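Local coordinates for protein carboxylesterase YbfK (Bacillus subtilis, PDB 4CCY) that hydrolyses carboxylic esters to an alcohol and a carboxylate, as a carboxylesterase of the alpha/beta hydrolase superfamily, at residues W28-A34 with I46-K52; F107-K112 with H134-F138; E156-S160 with E254-V258; Y181-I185 with E244-H248. One frame throughout, in Å; residues are numbered along the deposited sequence.

Interaction 1 stands apart on the hairpin at one end of the main sheet, its centre about 33 Å from that of interaction 3 and about 30 Å from that of interaction 4. Interaction 2 lies in the body of the fold, the side chain of His-134 about 9 Å from that of Ser-129, the probable nucleophile. It meets interaction 3 through Val-136 CG2 and Phe-158 CE2, 4.1 Å apart. Interactions 3 and 4 touch at Ile-159 CG2 and Tyr-247 CD1, 3.7 Å apart. Interaction 4 holds the probable charge-relay acid Glu-244, whose backbone oxygen binds sodium, and its Met-246 side chain is about 3 Å from that of His-273 and 5 Å from that of Ser-129.

Interaction 1: residues W28-A34 with I46-K52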
loop_
_atom_site.group_PDB
_atom_site.type_symbol
_atom_site.label_atom_id
_atom_site.label_comp_id
_atom_site.label_asym_id
_atom_site.label_seq_id
_atom_site.Cartn_x
_atom_site.Cartn_y
_atom_site.Cartn_z
ATOM N N TRP A 28 -12.096 -4.250 11.938
ATOM C CA TRP A 28 -12.164 -5.349 10.977
ATOM C C TRP A 28 -13.546 -5.961 11.032
ATOM O O TRP A 28 -13.946 -6.473 12.066
ATOM C CB TRP A 28 -11.091 -6.379 11.290
ATOM C CG TRP A 28 -10.458 -7.013 10.078
ATOM C CD1 TRP A 28 -10.697 -8.289 9.561
ATOM C CD2 TRP A 28 -9.444 -6.425 9.191
ATOM N NE1 TRP A 28 -9.931 -8.520 8.450
ATOM C CE2 TRP A 28 -9.151 -7.445 8.172
ATOM C CE3 TRP A 28 -8.776 -5.204 9.138
ATOM C CZ2 TRP A 28 -8.219 -7.232 7.160
ATOM C CZ3 TRP A 28 -7.843 -4.998 8.117
ATOM C CH2 TRP A 28 -7.579 -5.986 7.143
ATOM N N PRO A 29 -14.303 -5.888 9.925
ATOM C CA PRO A 29 -15.718 -6.237 9.903
ATOM C C PRO A 29 -16.000 -7.744 9.773
ATOM O O PRO A 29 -17.158 -8.161 9.860
ATOM C CB PRO A 29 -16.210 -5.519 8.647
ATOM C CG PRO A 29 -15.053 -5.642 7.711
ATOM C CD PRO A 29 -13.835 -5.455 8.591
ATOM N N ILE A 30 -14.960 -8.542 9.540
ATOM C CA ILE A 30 -15.111 -9.987 9.355
ATOM C C ILE A 30 -14.044 -10.743 10.152
ATOM O O ILE A 30 -13.110 -10.137 10.676
ATOM C CB ILE A 30 -15.056 -10.387 7.855
ATOM C CG1 ILE A 30 -13.675 -10.068 7.259
ATOM C CG2 ILE A 30 -16.201 -9.724 7.073
ATOM C CD1 ILE A 30 -13.532 -10.366 5.777
ATOM N N GLU A 31 -14.197 -12.063 10.238
ATOM C CA GLU A 31 -13.205 -12.938 10.876
ATOM C C GLU A 31 -11.940 -12.988 10.039
ATOM O O GLU A 31 -11.995 -12.850 8.820
ATOM C CB GLU A 31 -13.760 -14.362 11.038
ATOM C CG GLU A 31 -15.038 -14.458 11.853
ATOM C CD GLU A 31 -14.873 -13.955 13.280
ATOM O OE1 GLU A 31 -13.830 -14.248 13.909
ATOM O OE2 GLU A 31 -15.793 -13.268 13.787
ATOM N N SER A 32 -10.801 -13.186 10.688
ATOM C CA SER A 32 -9.530 -13.245 9.979
ATOM C C SER A 32 -8.484 -13.960 10.803
ATOM O O SER A 32 -8.649 -14.149 12.006
ATOM C CB SER A 32 -9.038 -11.839 9.648
ATOM O OG SER A 32 -8.771 -11.139 10.841
ATOM N N GLU A 33 -7.403 -14.349 10.145
ATOM C CA GLU A 33 -6.308 -15.054 10.795
ATOM C C GLU A 33 -5.073 -14.182 10.678
ATOM O O GLU A 33 -4.678 -13.828 9.577
ATOM C CB GLU A 33 -6.050 -16.396 10.106
ATOM C CG GLU A 33 -7.142 -17.436 10.278
ATOM C CD GLU A 33 -6.972 -18.649 9.364
ATOM O OE1 GLU A 33 -6.259 -18.548 8.336
ATOM O OE2 GLU A 33 -7.566 -19.712 9.669
ATOM N N ALA A 34 -4.469 -13.831 11.807
ATOM C CA ALA A 34 -3.213 -13.075 11.779
ATOM C C ALA A 34 -2.066 -14.040 12.032
ATOM O O ALA A 34 -2.177 -14.901 12.888
ATOM C CB ALA A 34 -3.237 -11.960 12.822
ATOM N N ILE A 46 0.858 -11.055 8.325
ATOM C CA ILE A 46 -0.262 -11.230 7.385
ATOM C C ILE A 46 -1.593 -11.249 8.138
ATOM O O ILE A 46 -1.713 -11.916 9.162
ATOM C CB ILE A 46 -0.161 -12.582 6.623
ATOM C CG1 ILE A 46 1.266 -12.866 6.119
ATOM C CG2 ILE A 46 -1.244 -12.696 5.543
ATOM C CD1 ILE A 46 1.750 -12.015 4.968
ATOM N N ILE A 47 -2.592 -10.531 7.623
ATOM C CA ILE A 47 -3.965 -10.738 8.049
ATOM C C ILE A 47 -4.741 -11.350 6.879
ATOM O O ILE A 47 -4.890 -10.708 5.851
ATOM C CB ILE A 47 -4.640 -9.443 8.529
ATOM C CG1 ILE A 47 -3.847 -8.834 9.695
ATOM C CG2 ILE A 47 -6.081 -9.726 8.938
ATOM C CD1 ILE A 47 -4.319 -7.467 10.152
ATOM N N ALA A 48 -5.212 -12.588 7.049
ATOM C CA ALA A 48 -5.885 -13.344 5.982
ATOM C C ALA A 48 -7.390 -13.509 6.228
ATOM O O ALA A 48 -7.820 -13.855 7.333
ATOM C CB ALA A 48 -5.232 -14.712 5.808
ATOM N N SER A 49 -8.184 -13.257 5.196
ATOM C CA SER A 49 -9.648 -13.364 5.299
ATOM C C SER A 49 -10.238 -13.974 4.030
ATOM O O SER A 49 -9.548 -14.104 3.029
ATOM C CB SER A 49 -10.271 -11.992 5.565
ATOM O OG SER A 49 -9.444 -11.200 6.411
ATOM N N GLY A 50 -11.514 -14.351 4.079
ATOM C CA GLY A 50 -12.192 -14.833 2.885
ATOM C C GLY A 50 -12.103 -16.333 2.712
ATOM O O GLY A 50 -11.369 -16.990 3.447
ATOM N N PRO A 51 -12.857 -16.884 1.734
ATOM C CA PRO A 51 -12.954 -18.336 1.560
ATOM C C PRO A 51 -11.616 -18.930 1.144
ATOM O O PRO A 51 -10.948 -18.392 0.261
ATOM C CB PRO A 51 -13.998 -18.502 0.435
ATOM C CG PRO A 51 -14.619 -17.152 0.248
ATOM C CD PRO A 51 -13.599 -16.155 0.689
ATOM N N LYS A 52 -11.231 -20.033 1.780
ATOM C CA LYS A 52 -9.885 -20.579 1.606
ATOM C C LYS A 52 -9.632 -21.194 0.225
ATOM O O LYS A 52 -8.479 -21.366 -0.170
ATOM C CB LYS A 52 -9.551 -21.544 2.748
ATOM C CG LYS A 52 -9.319 -20.802 4.060
ATOM C CD LYS A 52 -9.026 -21.721 5.227
ATOM C CE LYS A 52 -8.611 -20.924 6.453
ATOM N NZ LYS A 52 -7.795 -21.760 7.375
HETATM O O HOH W 1 -12.900 -14.254 6.636
#
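Trp-28 reaches Ser-49 with the edge of its indole and Ile-47 with its six-membered ring. Its NE1 points in the ring plane at Ser-49 OG, 3.4 Å away, a weak but fairly straight hydrogen bond. Ile-47 CG2 approaches obliquely toward the rim of the same ring and comes within 3.7 Å of Trp-28 CZ2. That methyl stands anti to the backbone N of its own residue, which also sets it 3.6 Å from Ser-32 OG. Ser-49 is covered from another direction by Ile-30, whose CD1 rests 3.7 Å from Ser-49 CB.

Beyond these side chains the backbones join as a beta hairpin, strand 33-37 against strand 42-49, at the end of the mixed sheet of this alpha/beta hydrolase. Glu-33 and Ala-48 form an antiparallel hydrogen-bonded pair. Glu-33 N gives to Ala-48 O at 2.9 Å, and Ala-48 N answers to Glu-33 O over the same length. The next pair, Ala-34 with Ile-47, is non-hydrogen-bonded and places its side chains on the other face from Glu-33 and Ala-48. Past the end of the paired region a water takes over, donating to Glu-31 O and accepting from Gly-50 N.

Glu-33 and Lys-52 approach from opposite directions, both chains extended beyond CG, and meet in a salt bridge. Lys-52 NZ sits 3.1 Å from Glu-33 OE2 on its syn lone pair, while Glu-33 OE1 is taken by Arg-82. Helix 71-80 lies next to the indole, Ile-74 touching Trp-28.

Interaction 2: residues F107-K112 with H134-F138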
loop_
_atom_site.group_PDB
_atom_site.type_symbol
_atom_site.label_atom_id
_atom_site.label_comp_id
_atom_site.label_asym_id
_atom_site.label_seq_id
_atom_site.Cartn_x
_atom_site.Cartn_y
_atom_site.Cartn_z
ATOM N N PHE A 107 12.869 -5.418 -2.902
ATOM C CA PHE A 107 11.420 -5.344 -2.703
ATOM C C PHE A 107 10.728 -6.527 -3.369
ATOM O O PHE A 107 9.863 -7.154 -2.764
ATOM C CB PHE A 107 10.797 -4.030 -3.245
ATOM C CG PHE A 107 11.427 -2.769 -2.708
ATOM C CD1 PHE A 107 12.086 -2.748 -1.466
ATOM C CD2 PHE A 107 11.349 -1.587 -3.439
ATOM C CE1 PHE A 107 12.674 -1.578 -0.992
ATOM C CE2 PHE A 107 11.920 -0.424 -2.966
ATOM C CZ PHE A 107 12.580 -0.413 -1.745
ATOM N N ALA A 108 11.095 -6.801 -4.622
ATOM C CA ALA A 108 10.492 -7.904 -5.373
ATOM C C ALA A 108 10.891 -9.268 -4.807
ATOM O O ALA A 108 10.080 -10.189 -4.792
ATOM C CB ALA A 108 10.817 -7.798 -6.857
ATOM N N GLU A 109 12.121 -9.389 -4.316
ATOM C CA GLU A 109 12.540 -10.633 -3.649
ATOM C C GLU A 109 11.764 -10.877 -2.352
ATOM O O GLU A 109 11.341 -12.007 -2.086
ATOM C CB GLU A 109 14.064 -10.693 -3.427
ATOM C CG GLU A 109 14.874 -10.884 -4.712
ATOM C CD GLU A 109 14.520 -12.175 -5.450
ATOM O OE1 GLU A 109 14.549 -13.253 -4.825
ATOM O OE2 GLU A 109 14.209 -12.128 -6.666
ATOM N N TRP A 110 11.565 -9.818 -1.567
ATOM C CA TRP A 110 10.723 -9.873 -0.369
ATOM C C TRP A 110 9.348 -10.426 -0.697
ATOM O O TRP A 110 8.878 -11.338 -0.032
ATOM C CB TRP A 110 10.592 -8.483 0.273
ATOM C CG TRP A 110 9.519 -8.411 1.346
ATOM C CD1 TRP A 110 9.441 -9.156 2.518
ATOM C CD2 TRP A 110 8.330 -7.554 1.363
ATOM N NE1 TRP A 110 8.327 -8.816 3.248
ATOM C CE2 TRP A 110 7.608 -7.873 2.603
ATOM C CE3 TRP A 110 7.811 -6.585 0.513
ATOM C CZ2 TRP A 110 6.422 -7.226 2.958
ATOM C CZ3 TRP A 110 6.603 -5.958 0.872
ATOM C CH2 TRP A 110 5.930 -6.272 2.065
ATOM N N MET A 111 8.711 -9.887 -1.741
ATOM C CA MET A 111 7.364 -10.317 -2.125
ATOM C C MET A 111 7.311 -11.747 -2.652
ATOM O O MET A 111 6.331 -12.449 -2.395
ATOM C CB MET A 111 6.714 -9.339 -3.115
ATOM C CG MET A 111 5.222 -9.578 -3.406
ATOM S SD MET A 111 4.073 -9.708 -1.988
ATOM C CE MET A 111 4.593 -8.335 -0.948
ATOM N N LYS A 112 8.343 -12.174 -3.393
ATOM C CA LYS A 112 8.450 -13.578 -3.817
ATOM C C LYS A 112 8.480 -14.523 -2.616
ATOM O O LYS A 112 7.800 -15.544 -2.629
ATOM C CB LYS A 112 9.678 -13.825 -4.704
ATOM C CG LYS A 112 9.534 -13.345 -6.136
ATOM C CD LYS A 112 10.715 -13.828 -6.971
ATOM C CE LYS A 112 10.932 -12.920 -8.166
ATOM N NZ LYS A 112 12.111 -13.379 -8.949
ATOM N N HIS A 134 5.081 -0.623 -4.673
ATOM C CA HIS A 134 5.569 -2.015 -4.598
ATOM C C HIS A 134 4.977 -2.874 -5.690
ATOM O O HIS A 134 5.674 -3.691 -6.322
ATOM C CB HIS A 134 5.277 -2.628 -3.234
ATOM C CG HIS A 134 6.310 -2.299 -2.191
ATOM N ND1 HIS A 134 7.391 -3.085 -1.965
ATOM C CD2 HIS A 134 6.411 -1.227 -1.316
ATOM C CE1 HIS A 134 8.152 -2.535 -0.995
ATOM N NE2 HIS A 134 7.554 -1.394 -0.597
ATOM N N ILE A 135 3.681 -2.692 -5.932
ATOM C CA ILE A 135 2.977 -3.503 -6.918
ATOM C C ILE A 135 3.470 -3.244 -8.335
ATOM O O ILE A 135 3.677 -4.199 -9.083
ATOM C CB ILE A 135 1.444 -3.388 -6.778
ATOM C CG1 ILE A 135 1.008 -4.131 -5.516
ATOM C CG2 ILE A 135 0.719 -3.985 -7.978
ATOM C CD1 ILE A 135 -0.285 -3.654 -4.928
ATOM N N VAL A 136 3.690 -1.984 -8.696
ATOM C CA VAL A 136 4.230 -1.664 -10.017
ATOM C C VAL A 136 5.607 -2.304 -10.174
ATOM O O VAL A 136 5.888 -2.939 -11.194
ATOM C CB VAL A 136 4.313 -0.151 -10.273
ATOM C CG1 VAL A 136 4.872 0.129 -11.665
ATOM C CG2 VAL A 136 2.941 0.490 -10.104
ATOM N N ASN A 137 6.449 -2.164 -9.154
ATOM C CA ASN A 137 7.771 -2.796 -9.148
ATOM C C ASN A 137 7.698 -4.326 -9.265
ATOM O O ASN A 137 8.449 -4.937 -10.038
ATOM C CB ASN A 137 8.555 -2.401 -7.889
ATOM C CG ASN A 137 9.978 -2.923 -7.908
ATOM O OD1 ASN A 137 10.792 -2.487 -8.730
ATOM N ND2 ASN A 137 10.291 -3.862 -7.003
ATOM N N PHE A 138 6.786 -4.931 -8.498
ATOM C CA PHE A 138 6.570 -6.387 -8.543
ATOM C C PHE A 138 6.089 -6.912 -9.904
ATOM O O PHE A 138 6.647 -7.877 -10.425
ATOM C CB PHE A 138 5.631 -6.856 -7.400
ATOM C CG PHE A 138 5.601 -8.359 -7.226
ATOM C CD1 PHE A 138 6.730 -9.040 -6.800
ATOM C CD2 PHE A 138 4.445 -9.092 -7.518
ATOM C CE1 PHE A 138 6.716 -10.426 -6.652
ATOM C CE2 PHE A 138 4.421 -10.472 -7.372
ATOM C CZ PHE A 138 5.557 -11.140 -6.932
HETATM O O HOH W 2 7.295 -5.752 -3.033
#
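A single water ties His-134 to the backbone of helix 104-118: it lies 2.9 Å from His-134 ND1, in the imidazole plane, and donates to Phe-107 O over an equal distance. Around this bridge Phe-107, Trp-110 and His-134 make an aromatic cluster. Trp-110 brings the edge of its six-membered ring toward the imidazole face in an offset edge-to-face pair, with the planes at 73°. Phe-107 meets the same imidazole obliquely; His-134 CE1 sits over one face of the phenyl ring, 3.7 Å from Phe-107 CG.

At the other end of the contact Met-111 settles on Phe-138. Its CG lies over the centre of that ring, 3.7 Å from the centroid and nearly on the normal, a CH-pi contact. Met-111 SD stands above the same face, but 5.3 Å from the Phe-138 centroid, a distant Met-aromatic contact. The Met-111 side chain is bent at chi2 and chi3, which turns its CE methyl back over the rim of the Trp-110 ring. Ala-108 fills in beside Phe-138, and Lys-112 CG comes to 4.1 Å from Phe-138 CE1.

The axes of segments 107-112 and 134-138 come within 9.6 Å and run nearly at right angles (87°). Helix 130-141 follows the probable nucleophile elbow of alpha/beta hydrolases, and the His-134 side chain touches its residues. Asn-137 ND2 bonds to Arg-104 O, and Trp-110 NE1 to Thr-44 OG1. Cohesion thus comes from rings and aliphatic carbons, with the sulfur only at a distance and the water keeping the buried His-134 ND1 satisfied.

Interaction 3: residues E156-S160 with E254-V258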
loop_
_atom_site.group_PDB
_atom_site.type_symbol
_atom_site.label_atom_id
_atom_site.label_comp_id
_atom_site.label_asym_id
_atom_site.label_seq_id
_atom_site.Cartn_x
_atom_site.Cartn_y
_atom_site.Cartn_z
ATOM N N GLU A 156 4.823 8.267 -5.989
ATOM C CA GLU A 156 5.502 8.498 -7.273
ATOM C C GLU A 156 5.141 7.420 -8.287
ATOM O O GLU A 156 3.960 7.234 -8.589
ATOM C CB GLU A 156 7.019 8.640 -7.097
ATOM C CG GLU A 156 7.409 9.951 -6.443
ATOM C CD GLU A 156 8.837 10.362 -6.721
ATOM O OE1 GLU A 156 9.689 9.474 -6.940
ATOM O OE2 GLU A 156 9.104 11.581 -6.712
ATOM N N ALA A 157 6.151 6.717 -8.806
ATOM C CA ALA A 157 5.964 5.663 -9.806
ATOM C C ALA A 157 5.659 6.210 -11.200
ATOM O O ALA A 157 6.371 5.888 -12.153
ATOM C CB ALA A 157 4.902 4.653 -9.363
ATOM N N PHE A 158 4.614 7.036 -11.324
ATOM C CA PHE A 158 4.233 7.592 -12.633
ATOM C C PHE A 158 4.628 9.046 -12.861
ATOM O O PHE A 158 4.719 9.481 -14.007
ATOM C CB PHE A 158 2.738 7.378 -12.893
ATOM C CG PHE A 158 2.360 5.938 -12.922
ATOM C CD1 PHE A 158 2.530 5.191 -14.081
ATOM C CD2 PHE A 158 1.896 5.305 -11.766
ATOM C CE1 PHE A 158 2.208 3.840 -14.106
ATOM C CE2 PHE A 158 1.577 3.957 -11.786
ATOM C CZ PHE A 158 1.735 3.224 -12.950
ATOM N N ILE A 159 4.854 9.782 -11.772
ATOM C CA ILE A 159 5.299 11.169 -11.826
ATOM C C ILE A 159 6.033 11.524 -10.515
ATOM O O ILE A 159 5.871 10.830 -9.505
ATOM C CB ILE A 159 4.103 12.120 -12.121
ATOM C CG1 ILE A 159 4.554 13.372 -12.887
ATOM C CG2 ILE A 159 3.323 12.469 -10.866
ATOM C CD1 ILE A 159 4.756 13.131 -14.370
ATOM N N SER A 160 6.865 12.571 -10.553
ATOM C CA SER A 160 7.636 13.043 -9.385
ATOM C C SER A 160 6.757 13.691 -8.321
ATOM O O SER A 160 5.746 14.316 -8.651
ATOM C CB SER A 160 8.672 14.083 -9.821
ATOM O OG SER A 160 9.593 13.523 -10.726
ATOM N N GLU A 254 -2.090 11.068 -17.439
ATOM C CA GLU A 254 -1.729 11.196 -18.853
ATOM C C GLU A 254 -0.546 10.293 -19.247
ATOM O O GLU A 254 -0.618 9.536 -20.235
ATOM C CB GLU A 254 -1.443 12.661 -19.218
ATOM C CG GLU A 254 -2.698 13.517 -19.316
ATOM C CD GLU A 254 -2.438 14.894 -19.903
ATOM O OE1 GLU A 254 -1.490 15.043 -20.710
ATOM O OE2 GLU A 254 -3.193 15.832 -19.572
ATOM N N ARG A 255 0.528 10.362 -18.460
ATOM C CA ARG A 255 1.722 9.546 -18.695
ATOM C C ARG A 255 1.423 8.033 -18.661
ATOM O O ARG A 255 1.778 7.302 -19.588
ATOM C CB ARG A 255 2.835 9.924 -17.702
ATOM C CG ARG A 255 4.204 9.448 -18.122
ATOM C CD ARG A 255 5.334 9.942 -17.222
ATOM N NE ARG A 255 6.548 9.208 -17.568
ATOM C CZ ARG A 255 7.077 8.208 -16.861
ATOM N NH1 ARG A 255 6.550 7.837 -15.704
ATOM N NH2 ARG A 255 8.172 7.592 -17.311
ATOM N N ALA A 256 0.760 7.575 -17.605
ATOM C CA ALA A 256 0.405 6.160 -17.481
ATOM C C ALA A 256 -0.477 5.687 -18.642
ATOM O O ALA A 256 -0.238 4.625 -19.220
ATOM C CB ALA A 256 -0.289 5.902 -16.155
ATOM N N SER A 257 -1.494 6.491 -18.970
ATOM C CA SER A 257 -2.424 6.182 -20.048
ATOM C C SER A 257 -1.713 6.009 -21.382
ATOM O O SER A 257 -2.069 5.133 -22.156
ATOM C CB SER A 257 -3.500 7.262 -20.164
ATOM O OG SER A 257 -4.352 7.224 -19.038
ATOM N N VAL A 258 -0.698 6.828 -21.630
ATOM C CA VAL A 258 0.040 6.783 -22.893
ATOM C C VAL A 258 0.963 5.561 -22.956
ATOM O O VAL A 258 1.041 4.895 -23.989
ATOM C CB VAL A 258 0.858 8.079 -23.142
ATOM C CG1 VAL A 258 1.741 7.944 -24.383
ATOM C CG2 VAL A 258 -0.066 9.275 -23.316
#
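Just past strand 146-152 of the alpha/beta hydrolase sheet, the short, weakly bonded strand 156-157 pairs in parallel with strand 222-223, Ala-157 making backbone bonds with Tyr-222 and Phe-224. Directly after it, Phe-158 and Ile-159 pack on Arg-255 and Ala-256 of helix 249-259. That helix belongs to the beta-alpha-beta crossover between strands 236-241 and 264-268, so the contact joins the small two-stranded sheet to the hydrolase body.

Arg-255 carries the polar half. The first torsion (-163°) swings its chain away from its own N, and the chain stays extended as far as NE, bringing the guanidinium alongside the backbone at Phe-158. NH1 then donates to Phe-158 O at 3.0 Å. The donor arrives above the carbonyl plane and off the lone pairs, while the oxygen lies only slightly out of the guanidinium plane. Arg-255 CD is also close to this oxygen, 3.3 Å from Phe-158 O. The other terminal nitrogen, NH2, pairs with Asp-226 and with the backbone oxygen of Phe-224. Partners on both terminal nitrogens restrict rotation of the guanidinium and probably offset its charge in a place that is only partly exposed.

Hydrophobic packing lies beside it. Ala-256 turns its methyl toward the Phe-158 ring and meets the CD1-CE1 side obliquely. Leu-229 and Ala-252 also touch this ring. Ile-159, whose side chain lies about 8 Å from that of the probable charge-relay residue Glu-244, sends its CD1 toward the aliphatic part of Arg-255, a loose approach of 4.3 Å to CD. The ring comes closer, Phe-158 CD1 to Ala-256 CB, at 3.6 Å.

Interaction 4: residues Y181-I185 with E244-H248; sequences YIKWI and EAMYH. With NA (sodium ion), chain C.
Met-246 pushes into the angle between Trp-184 and Ile-185, bringing the loop after strand 236-241 of this alpha/beta hydrolase, which holds the probable charge-relay acid, against helix 175-186. Its CG is the bump: it lies 3.8 Å from Trp-184 CH2 and only 3.4 Å from Ile-185 CD1, tighter than usual for two carbons. A first torsion of -155° carries the Ile-185 CG1 branch away from its own N, and the CD1 beyond it also meets the sulfur, 3.6 Å from Met-246 SD. Crossing the indole at about a right angle, Met-246 sends its CE on past CH2 toward Tyr-181 OH, a marginal approach at 4.4 Å. Met-246 and Ile-185 both touch His-273, the probable charge-relay histidine.

Ala-245 supplies a second bump, its methyl resting over one face of Trp-184, toward the rim, in a CH-pi contact 4.2 Å from the centroid of the five-membered ring; Tyr-168 stacks on the same indole. A water spans the backbones, donating to Ile-185 O and accepting from Ala-245 N.

Glu-244 bends at chi2 so that its OE2 accepts from Met-246 N at 3.0 Å on the anti side. Its OE1 bonds to His-273 ND1, so the Met-246 N-H probably helps position the carboxylate. Two backbone oxygens bind sodium, with Gln-249 and three waters: the ion sits 2.3 Å from Glu-244 O and 2.6 Å from Tyr-247 O.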
loop_
_atom_site.group_PDB
_atom_site.type_symbol
_atom_site.label_atom_id
_atom_site.label_comp_id
_atom_site.label_asym_id
_atom_site.label_seq_id
_atom_site.Cartn_x
_atom_site.Cartn_y
_atom_site.Cartn_z
ATOM N N TYR A 181 1.500 15.855 8.918
ATOM C CA TYR A 181 1.427 14.973 7.752
ATOM C C TYR A 181 -0.006 14.561 7.456
ATOM O O TYR A 181 -0.457 14.615 6.315
ATOM C CB TYR A 181 2.248 13.722 8.008
ATOM C CG TYR A 181 2.315 12.744 6.854
ATOM C CD1 TYR A 181 3.081 13.026 5.735
ATOM C CD2 TYR A 181 1.641 11.517 6.899
ATOM C CE1 TYR A 181 3.166 12.130 4.680
ATOM C CE2 TYR A 181 1.730 10.609 5.845
ATOM C CZ TYR A 181 2.507 10.925 4.737
ATOM O OH TYR A 181 2.638 10.061 3.667
ATOM N N ILE A 182 -0.704 14.140 8.507
ATOM C CA ILE A 182 -2.069 13.625 8.395
ATOM C C ILE A 182 -3.008 14.720 7.884
ATOM O O ILE A 182 -3.804 14.479 6.976
ATOM C CB ILE A 182 -2.566 13.034 9.741
ATOM C CG1 ILE A 182 -1.890 11.680 10.010
ATOM C CG2 ILE A 182 -4.093 12.894 9.759
ATOM C CD1 ILE A 182 -2.078 11.151 11.420
ATOM N N LYS A 183 -2.887 15.916 8.455
ATOM C CA LYS A 183 -3.741 17.044 8.113
ATOM C C LYS A 183 -3.598 17.389 6.628
ATOM O O LYS A 183 -4.569 17.712 5.945
ATOM C CB LYS A 183 -3.357 18.237 8.985
ATOM C CG LYS A 183 -4.258 19.449 8.898
ATOM C CD LYS A 183 -3.631 20.621 9.651
ATOM C CE LYS A 183 -3.725 20.439 11.167
ATOM N NZ LYS A 183 -2.913 21.424 11.948
ATOM N N TRP A 184 -2.371 17.281 6.145
ATOM C CA TRP A 184 -2.018 17.609 4.782
ATOM C C TRP A 184 -2.469 16.549 3.816
ATOM O O TRP A 184 -3.052 16.860 2.787
ATOM C CB TRP A 184 -0.507 17.798 4.721
ATOM C CG TRP A 184 0.088 17.775 3.343
ATOM C CD1 TRP A 184 -0.033 18.741 2.341
ATOM C CD2 TRP A 184 0.955 16.730 2.776
ATOM N NE1 TRP A 184 0.664 18.361 1.218
ATOM C CE2 TRP A 184 1.288 17.169 1.416
ATOM C CE3 TRP A 184 1.471 15.509 3.247
ATOM C CZ2 TRP A 184 2.103 16.411 0.581
ATOM C CZ3 TRP A 184 2.294 14.769 2.398
ATOM C CH2 TRP A 184 2.592 15.200 1.096
ATOM N N ILE A 185 -2.204 15.287 4.146
ATOM C CA ILE A 185 -2.503 14.172 3.248
ATOM C C ILE A 185 -4.012 13.883 3.123
ATOM O O ILE A 185 -4.493 13.535 2.043
ATOM C CB ILE A 185 -1.692 12.904 3.631
ATOM C CG1 ILE A 185 -1.514 11.981 2.428
ATOM C CG2 ILE A 185 -2.314 12.158 4.806
ATOM C CD1 ILE A 185 -0.495 12.485 1.435
ATOM N N GLU A 244 -5.454 14.829 -4.895
ATOM C CA GLU A 244 -4.136 14.274 -4.532
ATOM C C GLU A 244 -3.096 15.345 -4.194
ATOM O O GLU A 244 -2.701 16.130 -5.070
ATOM C CB GLU A 244 -3.613 13.398 -5.680
ATOM C CG GLU A 244 -2.169 12.935 -5.540
ATOM C CD GLU A 244 -1.965 12.058 -4.326
ATOM O OE1 GLU A 244 -2.254 10.853 -4.436
ATOM O OE2 GLU A 244 -1.528 12.575 -3.262
ATOM N N ALA A 245 -2.647 15.361 -2.935
ATOM C CA ALA A 245 -1.793 16.442 -2.424
ATOM C C ALA A 245 -0.301 16.263 -2.745
ATOM O O ALA A 245 0.469 17.217 -2.663
ATOM C CB ALA A 245 -1.988 16.613 -0.916
ATOM N N MET A 246 0.085 15.048 -3.117
ATOM C CA MET A 246 1.491 14.665 -3.220
ATOM C C MET A 246 2.148 14.918 -4.580
ATOM O O MET A 246 3.376 14.949 -4.674
ATOM C CB MET A 246 1.668 13.185 -2.863
ATOM C CG MET A 246 1.162 12.786 -1.489
ATOM S SD MET A 246 1.828 11.159 -1.044
ATOM C CE MET A 246 3.394 11.644 -0.315
ATOM N N TYR A 247 1.335 15.075 -5.625
ATOM C CA TYR A 247 1.828 15.313 -6.982
ATOM C C TYR A 247 0.711 15.773 -7.911
ATOM O O TYR A 247 -0.450 15.911 -7.481
ATOM C CB TYR A 247 2.513 14.068 -7.560
ATOM C CG TYR A 247 1.763 12.765 -7.392
ATOM C CD1 TYR A 247 0.746 12.400 -8.273
ATOM C CD2 TYR A 247 2.086 11.888 -6.369
ATOM C CE1 TYR A 247 0.080 11.199 -8.144
ATOM C CE2 TYR A 247 1.407 10.692 -6.221
ATOM C CZ TYR A 247 0.405 10.354 -7.114
ATOM O OH TYR A 247 -0.269 9.156 -6.980
ATOM N N HIS A 248 1.066 16.026 -9.174
ATOM C CA HIS A 248 0.078 16.383 -10.193
ATOM C C HIS A 248 -0.489 15.135 -10.786
ATOM O O HIS A 248 0.073 14.566 -11.732
ATOM C CB HIS A 248 0.691 17.256 -11.286
ATOM C CG HIS A 248 0.983 18.671 -10.844
ATOM N ND1 HIS A 248 0.058 19.449 -10.251
ATOM C CD2 HIS A 248 2.136 19.433 -10.932
ATOM C CE1 HIS A 248 0.596 20.645 -9.956
ATOM N NE2 HIS A 248 1.864 20.639 -10.377
HETATM NA NA NA C . -2.762 17.141 -7.130
HETATM O O HOH W 3 -4.417 14.153 -0.871
HETATM O O HOH W 4 -2.299 18.563 -9.175
HETATM O O HOH W 5 -4.924 18.267 -7.061
HETATM O O HOH W 6 -1.140 18.893 -5.962
#